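Local coordinates for protein phage terminase large subunit (Thermus phage P7426, PDB 7KS4) that probably drives viral DNA into empty capsids as an ATP-powered motor and cuts the genome as an endonuclease, represented here by its N-terminal ATPase domain, at residues Q27-H31 / E50-E55; A40-R44 / E252-F257; F82-V86 / R105-L110. All coordinates share one frame. Numbering follows the deposited sequence.

Contact 1: residues Q27-H31 / E50-E55; sequences QLAIH and EAASVE
Two helical segments running in nearly the same direction can be pinned at one end by a polar pair and closed at the other by an alanine packed against a glutamine, as 27-31 and 50-55 illustrate. Both are regular alpha helix; their axes approach to 10.1 Å and cross at -31°. In register, Gln27 faces Ala51 (CA to CA 5.8 Å) and His31 faces Glu55 (CA to CA 7.5 Å), so the gap widens toward the C-terminal ends. His31 has the most surface covered. With chi1 at m and chi2 near -49°, its ring reaches across the gap, and ND1 donates a short, almost linear hydrogen bond to Glu55 OE2 (2.6 Å, 176°). Glu55 meets it with chi1 and chi2 both m, while its OE1 forms a salt bridge with Arg38. Ala51 lies against the same imidazole: its CB is 3.8 Å from His31 NE2, and its O is 3.3 Å from His31 CE1 at the ring edge. Helix 48-62 is the one that follows the P-loop of this ASCE ATPase, and helix 25-32 carries part of the ADP pocket. Accordingly, Gln27, chi1 m and chi2 t, sets CG 4.0 Å from Ala51 CB and gives NE2 to N7 of the bound ADP. Val54 CB adds an apolar wall 4.1 Å from His31 CE1, and Tyr21 accompanies the histidine ring, its OH hydrogen-bonded to NE2.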
ATOM      1  N   GLN A  27      -1.187  -9.731  -6.080  1.00 44.37           N
ATOM      2  CA  GLN A  27      -0.085  -9.190  -5.292  1.00 42.19           C
ATOM      3  C   GLN A  27       1.206  -9.198  -6.094  1.00 40.93           C
ATOM      4  O   GLN A  27       1.946  -8.208  -6.119  1.00 37.23           O
ATOM      5  CB  GLN A  27       0.084  -9.996  -4.008  1.00 43.86           C
ATOM      6  CG  GLN A  27      -1.098  -9.932  -3.076  1.00 44.82           C
ATOM      7  CD  GLN A  27      -1.007 -10.963  -1.979  1.00 48.09           C
ATOM      8  OE1 GLN A  27      -0.671 -12.124  -2.226  1.00 49.38           O
ATOM      9  NE2 GLN A  27      -1.289 -10.545  -0.751  1.00 49.14           N
ATOM     10  N   LEU A  28       1.497 -10.323  -6.752  1.00 42.58           N
ATOM     11  CA  LEU A  28       2.704 -10.409  -7.564  1.00 41.27           C
ATOM     12  C   LEU A  28       2.714  -9.337  -8.643  1.00 39.50           C
ATOM     13  O   LEU A  28       3.747  -8.710  -8.892  1.00 37.01           O
ATOM     14  CB  LEU A  28       2.810 -11.801  -8.184  1.00 44.55           C
ATOM     15  CG  LEU A  28       4.154 -12.202  -8.786  1.00 46.76           C
ATOM     16  CD1 LEU A  28       5.286 -12.061  -7.780  1.00 45.71           C
ATOM     17  CD2 LEU A  28       4.059 -13.636  -9.287  1.00 50.15           C
ATOM     18  N   ALA A  29       1.573  -9.105  -9.296  1.00 42.21           N
ATOM     19  CA  ALA A  29       1.525  -8.072 -10.325  1.00 42.43           C
ATOM     20  C   ALA A  29       1.872  -6.706  -9.746  1.00 39.60           C
ATOM     21  O   ALA A  29       2.617  -5.934 -10.362  1.00 40.14           O
ATOM     22  CB  ALA A  29       0.149  -8.043 -10.982  1.00 44.45           C
ATOM     23  N   ILE A  30       1.354  -6.397  -8.555  1.00 36.11           N
ATOM     24  CA  ILE A  30       1.689  -5.138  -7.890  1.00 34.28           C
ATOM     25  C   ILE A  30       3.187  -5.057  -7.630  1.00 34.81           C
ATOM     26  O   ILE A  30       3.822  -4.025  -7.866  1.00 33.16           O
ATOM     27  CB  ILE A  30       0.879  -4.995  -6.589  1.00 33.36           C
ATOM     28  CG1 ILE A  30      -0.610  -4.820  -6.932  1.00 35.39           C
ATOM     29  CG2 ILE A  30       1.413  -3.828  -5.729  1.00 33.52           C
ATOM     30  CD1 ILE A  30      -1.531  -4.788  -5.737  1.00 35.62           C
ATOM     31  N   HIS A  31       3.772  -6.141  -7.115  1.00 35.80           N
ATOM     32  CA  HIS A  31       5.192  -6.124  -6.769  1.00 35.79           C
ATOM     33  C   HIS A  31       6.073  -6.020  -8.008  1.00 38.24           C
ATOM     34  O   HIS A  31       7.143  -5.408  -7.958  1.00 36.73           O
ATOM     35  CB  HIS A  31       5.571  -7.377  -5.978  1.00 37.31           C
ATOM     36  CG  HIS A  31       4.894  -7.484  -4.650  1.00 38.25           C
ATOM     37  ND1 HIS A  31       4.858  -6.445  -3.746  1.00 35.93           N
ATOM     38  CD2 HIS A  31       4.235  -8.513  -4.068  1.00 40.40           C
ATOM     39  CE1 HIS A  31       4.200  -6.826  -2.667  1.00 37.65           C
ATOM     40  NE2 HIS A  31       3.813  -8.077  -2.837  1.00 40.25           N
ATOM     41  N   GLU A  50      -1.404  -7.054   3.034  1.00 44.20           N
ATOM     42  CA  GLU A  50      -0.179  -7.838   3.089  1.00 41.48           C
ATOM     43  C   GLU A  50       0.826  -7.343   2.060  1.00 36.90           C
ATOM     44  O   GLU A  50       2.013  -7.165   2.366  1.00 34.79           O
ATOM     45  CB  GLU A  50      -0.487  -9.321   2.863  1.00 45.03           C
ATOM     46  CG  GLU A  50       0.623 -10.244   3.324  1.00 47.54           C
ATOM     47  CD  GLU A  50       0.745 -10.289   4.833  1.00 51.54           C
ATOM     48  OE1 GLU A  50      -0.138  -9.730   5.518  1.00 53.38           O
ATOM     49  OE2 GLU A  50       1.724 -10.882   5.331  1.00 52.41           O
ATOM     50  N   ALA A  51       0.367  -7.133   0.824  1.00 37.69           N
ATOM     51  CA  ALA A  51       1.261  -6.692  -0.240  1.00 36.94           C
ATOM     52  C   ALA A  51       1.865  -5.334   0.081  1.00 35.47           C
ATOM     53  O   ALA A  51       3.062  -5.106  -0.140  1.00 35.31           O
ATOM     54  CB  ALA A  51       0.506  -6.642  -1.565  1.00 37.96           C
ATOM     55  N   ALA A  52       1.054  -4.413   0.602  1.00 33.82           N
ATOM     56  CA  ALA A  52       1.588  -3.109   0.969  1.00 32.66           C
ATOM     57  C   ALA A  52       2.633  -3.238   2.071  1.00 31.12           C
ATOM     58  O   ALA A  52       3.657  -2.549   2.046  1.00 29.76           O
ATOM     59  CB  ALA A  52       0.458  -2.181   1.406  1.00 34.49           C
ATOM     60  N   SER A  53       2.386  -4.102   3.058  1.00 30.17           N
ATOM     61  CA  SER A  53       3.343  -4.252   4.150  1.00 32.36           C
ATOM     62  C   SER A  53       4.669  -4.791   3.634  1.00 30.55           C
ATOM     63  O   SER A  53       5.741  -4.337   4.058  1.00 30.44           O
ATOM     64  CB  SER A  53       2.765  -5.157   5.242  1.00 36.78           C
ATOM     65  OG  SER A  53       2.817  -6.531   4.880  1.00 38.12           O
ATOM     66  N   VAL A  54       4.621  -5.738   2.693  1.00 30.63           N
ATOM     67  CA  VAL A  54       5.853  -6.278   2.119  1.00 29.83           C
ATOM     68  C   VAL A  54       6.639  -5.187   1.412  1.00 28.65           C
ATOM     69  O   VAL A  54       7.873  -5.140   1.499  1.00 26.79           O
ATOM     70  CB  VAL A  54       5.531  -7.444   1.169  1.00 31.93           C
ATOM     71  CG1 VAL A  54       6.786  -7.900   0.416  1.00 31.53           C
ATOM     72  CG2 VAL A  54       4.941  -8.603   1.968  1.00 32.65           C
ATOM     73  N   GLU A  55       5.946  -4.312   0.676  1.00 28.26           N
ATOM     74  CA  GLU A  55       6.626  -3.212  -0.006  1.00 28.44           C
ATOM     75  C   GLU A  55       7.363  -2.324   0.986  1.00 28.22           C
ATOM     76  O   GLU A  55       8.517  -1.940   0.757  1.00 27.83           O
ATOM     77  CB  GLU A  55       5.616  -2.388  -0.812  1.00 29.69           C
ATOM     78  CG  GLU A  55       5.024  -3.123  -2.011  1.00 31.67           C
ATOM     79  CD  GLU A  55       5.921  -3.081  -3.232  1.00 32.13           C
ATOM     80  OE1 GLU A  55       6.723  -2.134  -3.358  1.00 31.45           O
ATOM     81  OE2 GLU A  55       5.831  -4.007  -4.068  1.00 33.93           O
TER

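Contact 2: residues A40-R44 / E252-F257. With SO4 (sulfate ion), chain H.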
ATOM      1  N   ALA A  40      -4.449   0.214  -6.942  1.00 30.02           N
ATOM      2  CA  ALA A  40      -5.079  -1.102  -6.875  1.00 29.94           C
ATOM      3  C   ALA A  40      -6.506  -0.944  -6.373  1.00 30.79           C
ATOM      4  O   ALA A  40      -6.730  -0.571  -5.216  1.00 31.23           O
ATOM      5  CB  ALA A  40      -4.287  -2.053  -5.978  1.00 31.46           C
ATOM      6  N   CYS A  41      -7.468  -1.234  -7.245  1.00 30.69           N
ATOM      7  CA  CYS A  41      -8.880  -1.246  -6.886  1.00 31.04           C
ATOM      8  C   CYS A  41      -9.275  -2.710  -6.749  1.00 33.79           C
ATOM      9  O   CYS A  41      -9.524  -3.389  -7.748  1.00 35.12           O
ATOM     10  CB  CYS A  41      -9.716  -0.528  -7.936  1.00 31.54           C
ATOM     11  SG  CYS A  41     -11.490  -0.624  -7.621  1.00 33.71           S
ATOM     12  N   LEU A  42      -9.315  -3.196  -5.509  1.00 37.34           N
ATOM     13  CA  LEU A  42      -9.508  -4.612  -5.229  1.00 39.85           C
ATOM     14  C   LEU A  42     -10.564  -4.772  -4.143  1.00 40.25           C
ATOM     15  O   LEU A  42     -10.684  -3.941  -3.239  1.00 39.31           O
ATOM     16  CB  LEU A  42      -8.187  -5.306  -4.794  1.00 42.36           C
ATOM     17  CG  LEU A  42      -6.891  -4.999  -5.562  1.00 42.70           C
ATOM     18  CD1 LEU A  42      -5.709  -5.745  -4.955  1.00 46.14           C
ATOM     19  CD2 LEU A  42      -7.004  -5.350  -7.040  1.00 44.16           C
ATOM     20  N   GLY A  43     -11.350  -5.836  -4.252  1.00 40.60           N
ATOM     21  CA  GLY A  43     -12.347  -6.122  -3.242  1.00 40.43           C
ATOM     22  C   GLY A  43     -11.717  -6.579  -1.941  1.00 39.79           C
ATOM     23  O   GLY A  43     -10.516  -6.829  -1.844  1.00 41.71           O
ATOM     24  N   ARG A  44     -12.557  -6.687  -0.914  1.00 48.32           N
ATOM     25  CA  ARG A  44     -12.103  -7.224   0.361  1.00 49.33           C
ATOM     26  C   ARG A  44     -11.496  -8.607   0.171  1.00 47.59           C
ATOM     27  O   ARG A  44     -11.902  -9.370  -0.707  1.00 46.35           O
ATOM     28  CB  ARG A  44     -13.261  -7.318   1.348  1.00 55.46           C
ATOM     29  CG  ARG A  44     -13.897  -5.997   1.665  1.00 59.91           C
ATOM     30  CD  ARG A  44     -15.005  -6.177   2.677  1.00 68.53           C
ATOM     31  NE  ARG A  44     -15.583  -4.899   3.077  1.00 74.51           N
ATOM     32  CZ  ARG A  44     -16.547  -4.766   3.980  1.00 83.60           C
ATOM     33  NH1 ARG A  44     -17.049  -5.838   4.585  1.00 88.84           N
ATOM     34  NH2 ARG A  44     -17.010  -3.560   4.278  1.00 86.90           N
ATOM     35  N   GLU A 252     -17.714  -3.529  -2.522  1.00 46.74           N
ATOM     36  CA  GLU A 252     -16.794  -4.147  -1.573  1.00 48.55           C
ATOM     37  C   GLU A 252     -16.258  -5.472  -2.090  1.00 46.23           C
ATOM     38  O   GLU A 252     -15.108  -5.822  -1.809  1.00 46.71           O
ATOM     39  CB  GLU A 252     -17.485  -4.346  -0.226  1.00 54.03           C
ATOM     40  CG  GLU A 252     -18.011  -3.064   0.399  1.00 57.31           C
ATOM     41  CD  GLU A 252     -16.933  -2.005   0.566  1.00 59.21           C
ATOM     42  OE1 GLU A 252     -17.221  -0.822   0.279  1.00 60.20           O
ATOM     43  OE2 GLU A 252     -15.802  -2.354   0.974  1.00 59.54           O
ATOM     44  N   TYR A 253     -17.064  -6.214  -2.845  1.00 44.63           N
ATOM     45  CA  TYR A 253     -16.643  -7.484  -3.415  1.00 44.24           C
ATOM     46  C   TYR A 253     -16.415  -7.420  -4.910  1.00 42.17           C
ATOM     47  O   TYR A 253     -15.413  -7.949  -5.396  1.00 41.17           O
ATOM     48  CB  TYR A 253     -17.686  -8.564  -3.103  1.00 47.84           C
ATOM     49  CG  TYR A 253     -17.885  -8.753  -1.625  1.00 52.63           C
ATOM     50  CD1 TYR A 253     -16.847  -9.200  -0.821  1.00 54.99           C
ATOM     51  CD2 TYR A 253     -19.108  -8.483  -1.028  1.00 56.86           C
ATOM     52  CE1 TYR A 253     -17.018  -9.372   0.534  1.00 59.96           C
ATOM     53  CE2 TYR A 253     -19.290  -8.657   0.331  1.00 61.69           C
ATOM     54  CZ  TYR A 253     -18.239  -9.101   1.107  1.00 63.57           C
ATOM     55  OH  TYR A 253     -18.415  -9.276   2.461  1.00 68.81           O
ATOM     56  N   GLY A 254     -17.308  -6.769  -5.658  1.00 42.36           N
ATOM     57  CA  GLY A 254     -17.091  -6.614  -7.081  1.00 42.12           C
ATOM     58  C   GLY A 254     -15.988  -5.638  -7.431  1.00 41.26           C
ATOM     59  O   GLY A 254     -15.454  -5.697  -8.543  1.00 41.54           O
ATOM     60  N   ALA A 255     -15.626  -4.751  -6.503  1.00 40.14           N
ATOM     61  CA  ALA A 255     -14.656  -3.692  -6.777  1.00 39.56           C
ATOM     62  C   ALA A 255     -15.127  -2.826  -7.944  1.00 39.22           C
ATOM     63  O   ALA A 255     -14.327  -2.345  -8.751  1.00 39.81           O
ATOM     64  CB  ALA A 255     -13.263  -4.266  -7.046  1.00 39.30           C
ATOM     65  N   GLU A 256     -16.441  -2.615  -8.023  1.00 38.04           N
ATOM     66  CA  GLU A 256     -17.036  -1.861  -9.116  1.00 37.81           C
ATOM     67  C   GLU A 256     -17.091  -0.379  -8.778  1.00 38.82           C
ATOM     68  O   GLU A 256     -17.331   0.006  -7.628  1.00 37.69           O
ATOM     69  CB  GLU A 256     -18.443  -2.371  -9.432  1.00 38.96           C
ATOM     70  CG  GLU A 256     -18.454  -3.762 -10.023  1.00 41.29           C
ATOM     71  CD  GLU A 256     -19.850  -4.272 -10.304  1.00 43.60           C
ATOM     72  OE1 GLU A 256     -20.771  -3.449 -10.491  1.00 44.14           O
ATOM     73  OE2 GLU A 256     -20.022  -5.505 -10.326  1.00 45.78           O
ATOM     74  N   PHE A 257     -16.839   0.440  -9.797  1.00 40.16           N
ATOM     75  CA  PHE A 257     -17.013   1.884  -9.721  1.00 44.06           C
ATOM     76  C   PHE A 257     -18.441   2.205 -10.145  1.00 47.47           C
ATOM     77  O   PHE A 257     -18.788   2.057 -11.320  1.00 50.94           O
ATOM     78  CB  PHE A 257     -16.028   2.600 -10.639  1.00 43.24           C
ATOM     79  CG  PHE A 257     -14.597   2.531 -10.200  1.00 39.67           C
ATOM     80  CD1 PHE A 257     -14.128   3.374  -9.209  1.00 38.33           C
ATOM     81  CD2 PHE A 257     -13.708   1.670 -10.824  1.00 37.54           C
ATOM     82  CE1 PHE A 257     -12.798   3.342  -8.822  1.00 37.51           C
ATOM     83  CE2 PHE A 257     -12.384   1.633 -10.448  1.00 36.15           C
ATOM     84  CZ  PHE A 257     -11.924   2.476  -9.445  1.00 36.00           C
TER
HETATM   85  S   SO4 H 307     -17.646  -8.655   6.651  0.53 46.92           S
HETATM   86  O1  SO4 H 307     -18.661  -9.547   7.209  0.53 47.05           O
HETATM   87  O2  SO4 H 307     -16.327  -9.060   7.125  0.53 45.82           O
HETATM   88  O3  SO4 H 307     -17.925  -7.289   7.086  0.53 46.91           O
HETATM   89  O4  SO4 H 307     -17.662  -8.720   5.191  0.53 46.78           O
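Cys41 lays its sulfur against the Phe257 ring, SG standing 3.6 Å from Phe257 CZ and 4.2 Å from the ring centroid, at an oblique 38° from the normal. This sulfur-aromatic contact continues onto Ala255, whose CB is 4.1 Å from Cys41 SG. Ala255 has left the helical conformation that ends just before it and takes positive phi (58°), which turns its methyl toward the end of the strand, Ala255 CB lying 3.7 Å from Gly43 N. Gly43 itself passes extremely close to the other backbone: its CA is 3.1 Å from Glu252 O, and a beta carbon here would collide with the carbonyl oxygens of Glu252 and Tyr253. Strand 37-42 is the one that leads into the Walker A P-loop, so the chain after helix 246-252 is packed against the very start of that nucleotide-binding loop; Gly43 and Arg44 both touch ADP, and Gly43 O also receives Lys48 NZ. The main chain then joins the two segments directly, Arg44 N donating to Glu252 O at 2.8 Å. A salt bridge runs alongside, Arg44 NE to Glu252 OE2 at 3.3 Å, weak as a hydrogen bond, whereas Glu252 OE1 pairs with Lys186. At the solvent edge, Arg44 NH1 and Tyr253 OH converge on O4 of a sulfate, probably from the crystallisation liquor, at 3.0 and 2.9 Å, both weak hydrogen bonds.

Contact 3: residues F82-V86 / R105-L110; sequences FGRVV and RRRLRL. With SO4 (sulfate ion), chain C.
An aromatic knob on a helix can plug the hollow beneath a beta hairpin, and Phe82 does so here. Segment 82-86 is alpha-helical; 105-110 begins with a type I turn from Arg105 to Leu108, where Leu108 takes positive phi (43°) and forms a G1 beta bulge with Arg109 opposite Gln104, before strand 109-115. Phe82 aligns with Leu108 and Val86 with Leu110 (CA to CA 7.2 and 7.1 Å). Phe82, chi1 t, pushes CZ to 3.3 Å from Leu108 C, while Leu108 CB sits 4.1 Å over the ring centroid, 6° off the normal, in a CH-pi contact. Leu110, chi1 t and chi2 p, sends CD2 between the two valines, 3.8 Å from Val85 CG1 and 4.2 Å from Val86 CG2. Near the surface, one water accepts from Arg105 NH1 (2.9 Å) and donates to Gly83 O (3.0 Å). Helix 75-92 thus rests on the antiparallel end of the sheet, where Leu103 of strand 99-104 and Phe132 of strand 126-136 also touch Phe82, and helix 48-62 packs against Val85.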
ATOM      1  N   PHE A  82       0.534  -0.846   9.436  1.00 37.10           N
ATOM      2  CA  PHE A  82       1.666  -0.508  10.292  1.00 37.74           C
ATOM      3  C   PHE A  82       2.053  -1.684  11.179  1.00 38.68           C
ATOM      4  O   PHE A  82       3.235  -2.023  11.295  1.00 38.63           O
ATOM      5  CB  PHE A  82       1.356   0.716  11.150  1.00 38.01           C
ATOM      6  CG  PHE A  82       2.522   1.157  11.991  1.00 38.07           C
ATOM      7  CD1 PHE A  82       2.640   0.744  13.311  1.00 40.06           C
ATOM      8  CD2 PHE A  82       3.519   1.950  11.452  1.00 36.06           C
ATOM      9  CE1 PHE A  82       3.723   1.135  14.083  1.00 39.23           C
ATOM     10  CE2 PHE A  82       4.601   2.346  12.218  1.00 36.18           C
ATOM     11  CZ  PHE A  82       4.703   1.936  13.534  1.00 37.56           C
ATOM     12  N   GLY A  83       1.068  -2.318  11.814  1.00 40.48           N
ATOM     13  CA  GLY A  83       1.367  -3.429  12.705  1.00 42.06           C
ATOM     14  C   GLY A  83       1.981  -4.611  11.979  1.00 42.03           C
ATOM     15  O   GLY A  83       2.839  -5.312  12.520  1.00 41.88           O
ATOM     16  N   ARG A  84       1.545  -4.854  10.746  1.00 42.83           N
ATOM     17  CA  ARG A  84       2.122  -5.945   9.974  1.00 43.99           C
ATOM     18  C   ARG A  84       3.549  -5.630   9.552  1.00 40.81           C
ATOM     19  O   ARG A  84       4.406  -6.521   9.533  1.00 40.14           O
ATOM     20  CB  ARG A  84       1.256  -6.234   8.759  1.00 46.43           C
ATOM     21  CG  ARG A  84      -0.112  -6.708   9.142  1.00 51.02           C
ATOM     22  CD  ARG A  84      -0.930  -7.010   7.934  1.00 54.77           C
ATOM     23  NE  ARG A  84      -2.316  -7.279   8.293  1.00 60.46           N
ATOM     24  CZ  ARG A  84      -3.141  -8.015   7.564  1.00 65.68           C
ATOM     25  NH1 ARG A  84      -2.704  -8.562   6.441  1.00 66.20           N
ATOM     26  NH2 ARG A  84      -4.389  -8.209   7.964  1.00 69.90           N
ATOM     27  N   VAL A  85       3.827  -4.371   9.213  1.00 35.68           N
ATOM     28  CA  VAL A  85       5.201  -3.986   8.905  1.00 34.29           C
ATOM     29  C   VAL A  85       6.085  -4.199  10.127  1.00 34.17           C
ATOM     30  O   VAL A  85       7.204  -4.710  10.020  1.00 32.52           O
ATOM     31  CB  VAL A  85       5.252  -2.530   8.408  1.00 32.78           C
ATOM     32  CG1 VAL A  85       6.687  -2.085   8.192  1.00 31.43           C
ATOM     33  CG2 VAL A  85       4.459  -2.384   7.099  1.00 32.84           C
ATOM     34  N   VAL A  86       5.590  -3.819  11.308  1.00 37.17           N
ATOM     35  CA  VAL A  86       6.355  -3.998  12.541  1.00 39.32           C
ATOM     36  C   VAL A  86       6.765  -5.458  12.710  1.00 40.08           C
ATOM     37  O   VAL A  86       7.953  -5.768  12.858  1.00 38.51           O
ATOM     38  CB  VAL A  86       5.553  -3.501  13.756  1.00 42.42           C
ATOM     39  CG1 VAL A  86       6.263  -3.871  15.059  1.00 44.33           C
ATOM     40  CG2 VAL A  86       5.360  -1.992  13.679  1.00 41.78           C
ATOM     41  N   ARG A 105       5.212   2.385  19.490  1.00 69.02           N
ATOM     42  CA  ARG A 105       3.887   1.922  19.085  1.00 72.25           C
ATOM     43  C   ARG A 105       2.852   3.026  19.233  1.00 75.65           C
ATOM     44  O   ARG A 105       1.979   3.188  18.372  1.00 73.04           O
ATOM     45  CB  ARG A 105       3.476   0.692  19.899  1.00 77.36           C
ATOM     46  CG  ARG A 105       3.998  -0.620  19.337  1.00 79.42           C
ATOM     47  CD  ARG A 105       3.369  -1.841  20.011  1.00 85.57           C
ATOM     48  NE  ARG A 105       4.225  -3.024  19.906  1.00 87.02           N
ATOM     49  CZ  ARG A 105       4.264  -3.853  18.864  1.00 87.52           C
ATOM     50  NH1 ARG A 105       3.486  -3.650  17.805  1.00 87.36           N
ATOM     51  NH2 ARG A 105       5.088  -4.894  18.879  1.00 87.68           N
ATOM     52  N   ARG A 106       2.936   3.801  20.316  1.00 85.40           N
ATOM     53  CA  ARG A 106       1.944   4.843  20.549  1.00 90.06           C
ATOM     54  C   ARG A 106       1.959   5.878  19.428  1.00 85.35           C
ATOM     55  O   ARG A 106       0.901   6.316  18.963  1.00 87.99           O
ATOM     56  CB  ARG A 106       2.190   5.504  21.907  1.00 96.67           C
ATOM     57  CG  ARG A 106       2.218   4.514  23.073  1.00100.48           C
ATOM     58  CD  ARG A 106       2.097   5.207  24.427  1.00105.93           C
ATOM     59  NE  ARG A 106       3.373   5.727  24.914  1.00107.26           N
ATOM     60  CZ  ARG A 106       4.246   5.036  25.647  1.00109.27           C
ATOM     61  NH1 ARG A 106       3.998   3.778  25.986  1.00110.54           N
ATOM     62  NH2 ARG A 106       5.377   5.606  26.039  1.00109.66           N
ATOM     63  N   ARG A 107       3.146   6.268  18.971  1.00 72.63           N
ATOM     64  CA  ARG A 107       3.282   7.272  17.926  1.00 68.70           C
ATOM     65  C   ARG A 107       3.324   6.675  16.522  1.00 61.92           C
ATOM     66  O   ARG A 107       3.604   7.407  15.566  1.00 60.17           O
ATOM     67  CB  ARG A 107       4.542   8.108  18.165  1.00 71.78           C
ATOM     68  CG  ARG A 107       4.427   9.058  19.340  1.00 78.82           C
ATOM     69  CD  ARG A 107       5.667   9.920  19.486  1.00 82.27           C
ATOM     70  NE  ARG A 107       6.736   9.228  20.199  1.00 84.12           N
ATOM     71  CZ  ARG A 107       7.883   9.796  20.560  1.00 87.03           C
ATOM     72  NH1 ARG A 107       8.117  11.072  20.276  1.00 89.37           N
ATOM     73  NH2 ARG A 107       8.797   9.088  21.209  1.00 87.47           N
ATOM     74  N   LEU A 108       3.036   5.385  16.377  1.00 55.74           N
ATOM     75  CA  LEU A 108       3.098   4.694  15.090  1.00 52.50           C
ATOM     76  C   LEU A 108       4.354   5.097  14.323  1.00 49.90           C
ATOM     77  O   LEU A 108       4.307   5.573  13.187  1.00 49.11           O
ATOM     78  CB  LEU A 108       1.847   4.961  14.252  1.00 51.59           C
ATOM     79  CG  LEU A 108       0.491   4.514  14.808  1.00 52.25           C
ATOM     80  CD1 LEU A 108      -0.590   4.794  13.784  1.00 50.30           C
ATOM     81  CD2 LEU A 108       0.492   3.037  15.199  1.00 50.91           C
ATOM     82  N   ARG A 109       5.498   4.902  14.977  1.00 47.27           N
ATOM     83  CA  ARG A 109       6.792   5.262  14.413  1.00 45.30           C
ATOM     84  C   ARG A 109       7.721   4.060  14.509  1.00 43.69           C
ATOM     85  O   ARG A 109       7.966   3.543  15.605  1.00 43.93           O
ATOM     86  CB  ARG A 109       7.393   6.468  15.134  1.00 50.59           C
ATOM     87  CG  ARG A 109       8.482   7.172  14.341  1.00 51.28           C
ATOM     88  CD  ARG A 109       9.193   8.216  15.180  1.00 56.54           C
ATOM     89  NE  ARG A 109      10.213   8.926  14.417  1.00 57.80           N
ATOM     90  CZ  ARG A 109      11.235   9.584  14.956  1.00 61.67           C
ATOM     91  NH1 ARG A 109      11.392   9.623  16.274  1.00 64.07           N
ATOM     92  NH2 ARG A 109      12.111  10.198  14.172  1.00 62.49           N
ATOM     93  N   LEU A 110       8.230   3.622  13.363  1.00 38.36           N
ATOM     94  CA  LEU A 110       9.127   2.482  13.276  1.00 37.66           C
ATOM     95  C   LEU A 110      10.435   2.944  12.651  1.00 36.71           C
ATOM     96  O   LEU A 110      10.432   3.579  11.591  1.00 35.72           O
ATOM     97  CB  LEU A 110       8.488   1.362  12.452  1.00 34.11           C
ATOM     98  CG  LEU A 110       9.308   0.093  12.226  1.00 32.48           C
ATOM     99  CD1 LEU A 110       9.568  -0.650  13.523  1.00 33.83           C
ATOM    100  CD2 LEU A 110       8.596  -0.801  11.211  1.00 30.85           C
TER
HETATM  101  S   SO4 C 302       5.853   6.015  22.334  0.99 91.12           S
HETATM  102  O1  SO4 C 302       4.891   6.630  23.244  0.99 90.45           O
HETATM  103  O2  SO4 C 302       6.921   5.387  23.107  0.99 90.55           O
HETATM  104  O3  SO4 C 302       5.179   4.999  21.528  0.99 90.75           O
HETATM  105  O4  SO4 C 302       6.421   7.054  21.478  0.99 90.63           O
HETATM  106  O   HOH W   1       2.858  -5.328  15.488  1.00 45.39           O

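The three contacts show how one central sheet organises an ATPase domain. Contact 1 and contact 2 have centres about 17 Å apart and alternate along the chain: helix 25-32, strand 37-42 and helix 48-62 follow one another, and Ile30 meets Ala40 where the two contacts touch. Contact 3 follows contact 1 in sequence, its centre about 18 Å away, and the two touch through the salt bridge of Glu50 with Arg84, both ADP-binding residues. Contacts 2 and 3, with centres about 27 Å apart, reach the same sheet on opposite sides of the chain's centre. Residues of all three line the ADP pocket, so a single nucleotide site links distant parts of the domain.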